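Long-range contacts in paenibacillus xanthan lyase (Paenibacillus, PDB 6F2P), which probably cleaves, by beta-elimination, the terminal mannosyl-glucuronosyl linkage in the side chains of the bacterial polysaccharide xanthan: residues A[454-459]-A[694-699]; A[659-664]-A[676-681]. One frame throughout, in Å; residues are numbered along the deposited sequence.

Contact 1: residues A[454-459]-A[694-699]; sequences KSWAGG and SDPTQS. With CA (calcium ion), chain J.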
loop_
_atom_site.group_PDB
_atom_site.type_symbol
_atom_site.label_atom_id
_atom_site.label_comp_id
_atom_site.label_asym_id
_atom_site.label_seq_id
_atom_site.Cartn_x
_atom_site.Cartn_y
_atom_site.Cartn_z
ATOM N N LYS A 454 -8.712 10.644 -3.135
ATOM C CA LYS A 454 -7.580 10.753 -2.205
ATOM C C LYS A 454 -6.626 9.565 -2.330
ATOM O O LYS A 454 -7.044 8.410 -2.283
ATOM C CB LYS A 454 -8.062 10.868 -0.751
ATOM C CG LYS A 454 -9.027 12.009 -0.467
ATOM C CD LYS A 454 -8.421 13.370 -0.725
ATOM C CE LYS A 454 -9.381 14.481 -0.316
ATOM N NZ LYS A 454 -8.836 15.845 -0.616
ATOM N N SER A 455 -5.339 9.857 -2.471
ATOM C CA SER A 455 -4.324 8.828 -2.661
ATOM C C SER A 455 -3.658 8.397 -1.357
ATOM O O SER A 455 -2.977 7.370 -1.313
ATOM C CB SER A 455 -3.250 9.337 -3.616
ATOM O OG SER A 455 -2.714 10.560 -3.139
ATOM N N TRP A 456 -3.838 9.189 -0.305
ATOM C CA TRP A 456 -3.190 8.912 0.969
ATOM C C TRP A 456 -3.917 7.779 1.675
ATOM O O TRP A 456 -4.832 8.001 2.465
ATOM C CB TRP A 456 -3.196 10.162 1.855
ATOM C CG TRP A 456 -2.028 10.330 2.817
ATOM C CD1 TRP A 456 -1.195 11.410 2.891
ATOM C CD2 TRP A 456 -1.588 9.417 3.849
ATOM N NE1 TRP A 456 -0.265 11.232 3.890
ATOM C CE2 TRP A 456 -0.481 10.020 4.493
ATOM C CE3 TRP A 456 -2.019 8.158 4.286
ATOM C CZ2 TRP A 456 0.202 9.408 5.549
ATOM C CZ3 TRP A 456 -1.339 7.547 5.337
ATOM C CH2 TRP A 456 -0.238 8.176 5.958
ATOM N N ALA A 457 -3.506 6.556 1.383
ATOM C CA ALA A 457 -3.952 5.412 2.154
ATOM C C ALA A 457 -2.799 4.425 2.219
ATOM O O ALA A 457 -2.214 4.071 1.200
ATOM C CB ALA A 457 -5.166 4.778 1.519
ATOM N N GLY A 458 -2.458 3.996 3.424
ATOM C CA GLY A 458 -1.376 3.053 3.600
ATOM C C GLY A 458 -0.732 3.247 4.954
ATOM O O GLY A 458 -1.396 3.666 5.908
ATOM N N GLY A 459 0.563 2.955 5.039
ATOM C CA GLY A 459 1.274 3.056 6.293
ATOM C C GLY A 459 2.639 2.414 6.245
ATOM O O GLY A 459 3.146 2.095 5.168
ATOM N N SER A 694 7.551 5.323 4.502
ATOM C CA SER A 694 6.873 4.914 3.275
ATOM C C SER A 694 6.114 6.088 2.692
ATOM O O SER A 694 5.777 7.026 3.406
ATOM C CB SER A 694 5.904 3.767 3.542
ATOM O OG SER A 694 4.734 4.244 4.180
ATOM N N ASP A 695 5.851 6.030 1.393
ATOM C CA ASP A 695 5.002 7.004 0.718
ATOM C C ASP A 695 3.628 6.377 0.464
ATOM O O ASP A 695 3.437 5.634 -0.504
ATOM C CB ASP A 695 5.640 7.410 -0.605
ATOM C CG ASP A 695 4.677 8.131 -1.516
ATOM O OD1 ASP A 695 3.877 8.943 -1.005
ATOM O OD2 ASP A 695 4.713 7.872 -2.743
ATOM N N PRO A 696 2.662 6.662 1.344
ATOM C CA PRO A 696 1.363 5.992 1.238
ATOM C C PRO A 696 0.597 6.453 0.018
ATOM O O PRO A 696 -0.334 5.757 -0.376
ATOM C CB PRO A 696 0.627 6.440 2.504
ATOM C CG PRO A 696 1.683 6.947 3.414
ATOM C CD PRO A 696 2.749 7.517 2.537
ATOM N N THR A 697 0.970 7.591 -0.567
ATOM C CA THR A 697 0.258 8.104 -1.736
ATOM C C THR A 697 0.619 7.271 -2.949
ATOM O O THR A 697 -0.125 7.241 -3.929
ATOM C CB THR A 697 0.603 9.580 -2.047
ATOM O OG1 THR A 697 1.919 9.664 -2.613
ATOM C CG2 THR A 697 0.531 10.436 -0.798
ATOM N N GLN A 698 1.771 6.607 -2.875
ATOM C CA GLN A 698 2.298 5.781 -3.964
ATOM C C GLN A 698 2.466 6.558 -5.268
ATOM O O GLN A 698 2.544 5.958 -6.340
ATOM C CB GLN A 698 1.419 4.544 -4.207
ATOM C CG GLN A 698 1.147 3.704 -2.970
ATOM C CD GLN A 698 0.523 2.358 -3.304
ATOM O OE1 GLN A 698 0.815 1.774 -4.342
ATOM N NE2 GLN A 698 -0.331 1.859 -2.419
ATOM N N SER A 699 2.521 7.883 -5.182
ATOM C CA SER A 699 2.596 8.703 -6.389
ATOM C C SER A 699 3.664 9.795 -6.306
ATOM O O SER A 699 3.717 10.701 -7.136
ATOM C CB SER A 699 1.219 9.280 -6.742
ATOM O OG SER A 699 0.735 10.131 -5.721
HETATM CA CA CA J . 0.491 -0.178 -5.864
HETATM O O HOH W 1 -1.400 12.145 -5.182
HETATM O O HOH W 2 -0.116 2.899 0.465
HETATM O O HOH W 3 -0.740 -0.728 -8.247
HETATM O O HOH W 4 -2.363 -0.388 -5.514
HETATM O O HOH W 5 0.812 2.189 -7.309
#

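Contact 2: residues A[659-664]-A[676-681]; sequences INFWND and RKASVM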
loop_
_atom_site.group_PDB
_atom_site.type_symbol
_atom_site.label_atom_id
_atom_site.label_comp_id
_atom_site.label_asym_id
_atom_site.label_seq_id
_atom_site.Cartn_x
_atom_site.Cartn_y
_atom_site.Cartn_z
ATOM N N ILE A 659 4.100 8.111 13.124
ATOM C CA ILE A 659 3.674 9.425 12.656
ATOM C C ILE A 659 3.132 9.393 11.232
ATOM O O ILE A 659 3.770 8.842 10.341
ATOM C CB ILE A 659 4.839 10.414 12.629
ATOM C CG1 ILE A 659 5.607 10.406 13.956
ATOM C CG2 ILE A 659 4.329 11.807 12.265
ATOM C CD1 ILE A 659 6.845 11.284 13.953
ATOM N N ASN A 660 1.964 9.997 11.018
ATOM C CA ASN A 660 1.479 10.245 9.669
ATOM C C ASN A 660 1.589 11.733 9.308
ATOM O O ASN A 660 1.067 12.592 10.018
ATOM C CB ASN A 660 0.039 9.761 9.505
ATOM C CG ASN A 660 -0.087 8.237 9.552
ATOM O OD1 ASN A 660 0.847 7.511 9.204
ATOM N ND2 ASN A 660 -1.258 7.750 9.976
ATOM N N PHE A 661 2.283 12.023 8.209
ATOM C CA PHE A 661 2.422 13.379 7.688
ATOM C C PHE A 661 1.479 13.601 6.503
ATOM O O PHE A 661 1.564 12.895 5.491
ATOM C CB PHE A 661 3.855 13.616 7.217
ATOM C CG PHE A 661 4.864 13.701 8.326
ATOM C CD1 PHE A 661 5.076 14.896 8.997
ATOM C CD2 PHE A 661 5.624 12.600 8.680
ATOM C CE1 PHE A 661 6.020 14.989 10.016
ATOM C CE2 PHE A 661 6.567 12.685 9.692
ATOM C CZ PHE A 661 6.765 13.882 10.357
ATOM N N TRP A 662 0.605 14.598 6.615
ATOM C CA TRP A 662 -0.472 14.802 5.642
ATOM C C TRP A 662 -0.175 15.779 4.501
ATOM O O TRP A 662 -0.897 15.802 3.502
ATOM C CB TRP A 662 -1.752 15.235 6.360
ATOM C CG TRP A 662 -2.314 14.163 7.232
ATOM C CD1 TRP A 662 -2.348 14.148 8.594
ATOM C CD2 TRP A 662 -2.909 12.933 6.802
ATOM N NE1 TRP A 662 -2.932 12.987 9.041
ATOM C CE2 TRP A 662 -3.288 12.226 7.959
ATOM C CE3 TRP A 662 -3.169 12.366 5.550
ATOM C CZ2 TRP A 662 -3.908 10.978 7.902
ATOM C CZ3 TRP A 662 -3.785 11.130 5.496
ATOM C CH2 TRP A 662 -4.144 10.448 6.664
ATOM N N ASN A 663 0.873 16.586 4.645
ATOM C CA ASN A 663 1.140 17.643 3.675
ATOM C C ASN A 663 2.490 17.511 2.983
ATOM O O ASN A 663 3.433 16.936 3.531
ATOM C CB ASN A 663 1.031 19.017 4.337
ATOM C CG ASN A 663 -0.326 19.254 4.973
ATOM O OD1 ASN A 663 -0.415 19.565 6.158
ATOM N ND2 ASN A 663 -1.391 19.112 4.187
ATOM N N ASP A 664 2.579 18.050 1.773
ATOM C CA ASP A 664 3.842 18.055 1.055
ATOM C C ASP A 664 4.637 19.335 1.338
ATOM O O ASP A 664 5.165 19.975 0.424
ATOM C CB ASP A 664 3.612 17.868 -0.449
ATOM C CG ASP A 664 3.428 16.411 -0.842
ATOM O OD1 ASP A 664 3.854 15.515 -0.077
ATOM O OD2 ASP A 664 2.872 16.160 -1.933
ATOM N N ARG A 676 7.540 15.749 2.991
ATOM C CA ARG A 676 6.563 15.136 2.092
ATOM C C ARG A 676 5.528 14.332 2.869
ATOM O O ARG A 676 5.791 13.897 3.989
ATOM C CB ARG A 676 7.262 14.211 1.091
ATOM C CG ARG A 676 8.135 14.920 0.054
ATOM C CD ARG A 676 7.304 15.738 -0.932
ATOM N NE ARG A 676 8.136 16.399 -1.935
ATOM C CZ ARG A 676 8.729 17.584 -1.774
ATOM N NH1 ARG A 676 8.597 18.263 -0.638
ATOM N NH2 ARG A 676 9.464 18.096 -2.757
ATOM N N LYS A 677 4.354 14.137 2.277
ATOM C CA LYS A 677 3.402 13.166 2.804
ATOM C C LYS A 677 4.146 11.860 3.052
ATOM O O LYS A 677 4.912 11.410 2.201
ATOM C CB LYS A 677 2.259 12.924 1.814
ATOM C CG LYS A 677 1.444 14.159 1.494
ATOM C CD LYS A 677 0.533 13.932 0.294
ATOM C CE LYS A 677 -0.227 15.200 -0.063
ATOM N NZ LYS A 677 -1.328 14.920 -1.013
ATOM N N ALA A 678 3.933 11.260 4.216
ATOM C CA ALA A 678 4.693 10.077 4.580
ATOM C C ALA A 678 4.085 9.387 5.777
ATOM O O ALA A 678 3.440 10.018 6.608
ATOM C CB ALA A 678 6.117 10.469 4.891
ATOM N N SER A 679 4.295 8.086 5.873
ATOM C CA SER A 679 4.001 7.384 7.105
ATOM C C SER A 679 5.347 6.957 7.688
ATOM O O SER A 679 6.188 6.396 6.987
ATOM C CB SER A 679 3.114 6.183 6.832
ATOM O OG SER A 679 2.717 5.577 8.045
ATOM N N VAL A 680 5.571 7.258 8.961
ATOM C CA VAL A 680 6.884 7.062 9.562
ATOM C C VAL A 680 6.761 6.375 10.913
ATOM O O VAL A 680 5.834 6.666 11.673
ATOM C CB VAL A 680 7.590 8.412 9.750
ATOM C CG1 VAL A 680 8.963 8.235 10.378
ATOM C CG2 VAL A 680 7.682 9.132 8.417
ATOM N N MET A 681 7.674 5.452 11.206
ATOM C CA MET A 681 7.712 4.817 12.517
ATOM C C MET A 681 9.150 4.727 13.030
ATOM O O MET A 681 10.053 4.379 12.277
ATOM C CB MET A 681 7.035 3.445 12.480
ATOM C CG MET A 681 7.015 2.719 13.816
ATOM S SD MET A 681 5.727 1.448 13.940
ATOM C CE MET A 681 4.308 2.489 14.249
#

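Contact 1: residues A[454-459]-A[694-699]
A type I beta turn from Asp-695 to Gln-698 joins the C-terminal beta-sandwich of this family 8 polysaccharide lyase to the super-sandwich, where residues 454-459 lead into an outermost strand of its large sheet. Side-chain bonds shape the turn. OD1 of Asp-695 receives the hydroxyl OG1 of Thr-697 at 2.6 Å on its syn lone pair, and the backbone N of Thr-697 meets it from above the carboxylate plane, making an Asx turn. OG1, placed between its backbone N and carbonyl carbon (chi1 74°), also accepts from Ser-699 N at 3.2 Å, which adds an ST turn.

Apolar contact centres on Pro-696, laid over one face of the Trp-456 indole: its CG stands 3.5 Å from the centroid of the six-membered ring, a CH-pi contact. Pyrrolidine and indole run alongside each other in one direction, CB over CE3 and CZ3, CG over CH2. At Gly-458 the backbone angles (phi 151°, psi -150°) would drive a CB into the preceding carbonyl O, and Pro-696 CB would crowd it too.

Polar links are sparse. Ser-694 OG donates to Gly-459 O at 2.8 Å from well above the carbonyl plane, and Ser-455 O, also bonded by Arg-390, faces the C-H of Thr-697 CA. A water bridges OG of Ser-455 to OG of Ser-699. At the end of the turn, OE1 of Gln-698 coordinates a calcium ion at 2.5 Å.

Contact 2: residues A[659-664]-A[676-681]
Five N-H groups and one hydroxyl carry the polar side of this antiparallel pairing between strands of the C-terminal beta-sandwich. Ile-659 and Val-680 form a hydrogen-bonded pair, N of Ile-659 reaching O of Val-680 at 2.7 Å, with the reverse bond alongside; Phe-661 and Ala-678 form the next such pair. Past the strand ends, Asp-664 takes over: its OD1 accepts the backbone N of Lys-677 at 2.8 Å, nearly straight (174°). The Lys-677 chain crosses the carboxylate at about a right angle, CG 3.2 Å from OD1.

Between the two backbone-bonded pairs, Ser-679 turns its OG anti to the backbone N (chi1 -174°) and donates to OD1 of Asn-660 at 2.9 Å, nearly along the C=O axis. The other end of this amide, ND2, bonds to Ser-485 OG in the super-sandwich. An alanine in place of Asn-660 would remove OD1 and ND2 alike, probably leaving the Ser-679 hydroxyl without this acceptor and weakening the link to Ser-485.

On the opposite face, CG2 of Ile-659 lies 3.5 Å above the Phe-661 ring plane, and Val-680 CG2 meets the ring edge, 3.9 Å from CE2. Strands 667-669 and 672-674 pack against this side. The pairing thus sorts its chemistry by face: hydrocarbon fills the sandwich interior, while Asn-660 and Ser-679 present a hydrogen-bonded amide-hydroxyl pair toward the neighbouring domain.

From the N terminus the chain first builds the alpha-helical domain, then enters the super-sandwich, passes through 454-459, and crosses by helix 625-633 into the C-terminal beta-sandwich to reach 659-664. Contact 2 closes a short loop of eleven residues at 676-681, and after strand 688-694 contact 1 closes a far longer one of 234 residues, with contact 2 nested inside. One is a pairing within a single sheet, the other a junction between domains, yet they touch. The indole NE1 of Trp-456 probably donates to Phe-661 O, the Trp-456 and Trp-662 rings meet at about 45°, and Ser-694 N probably bonds to Ser-679 O, continuing the sheet from contact 2 to contact 1.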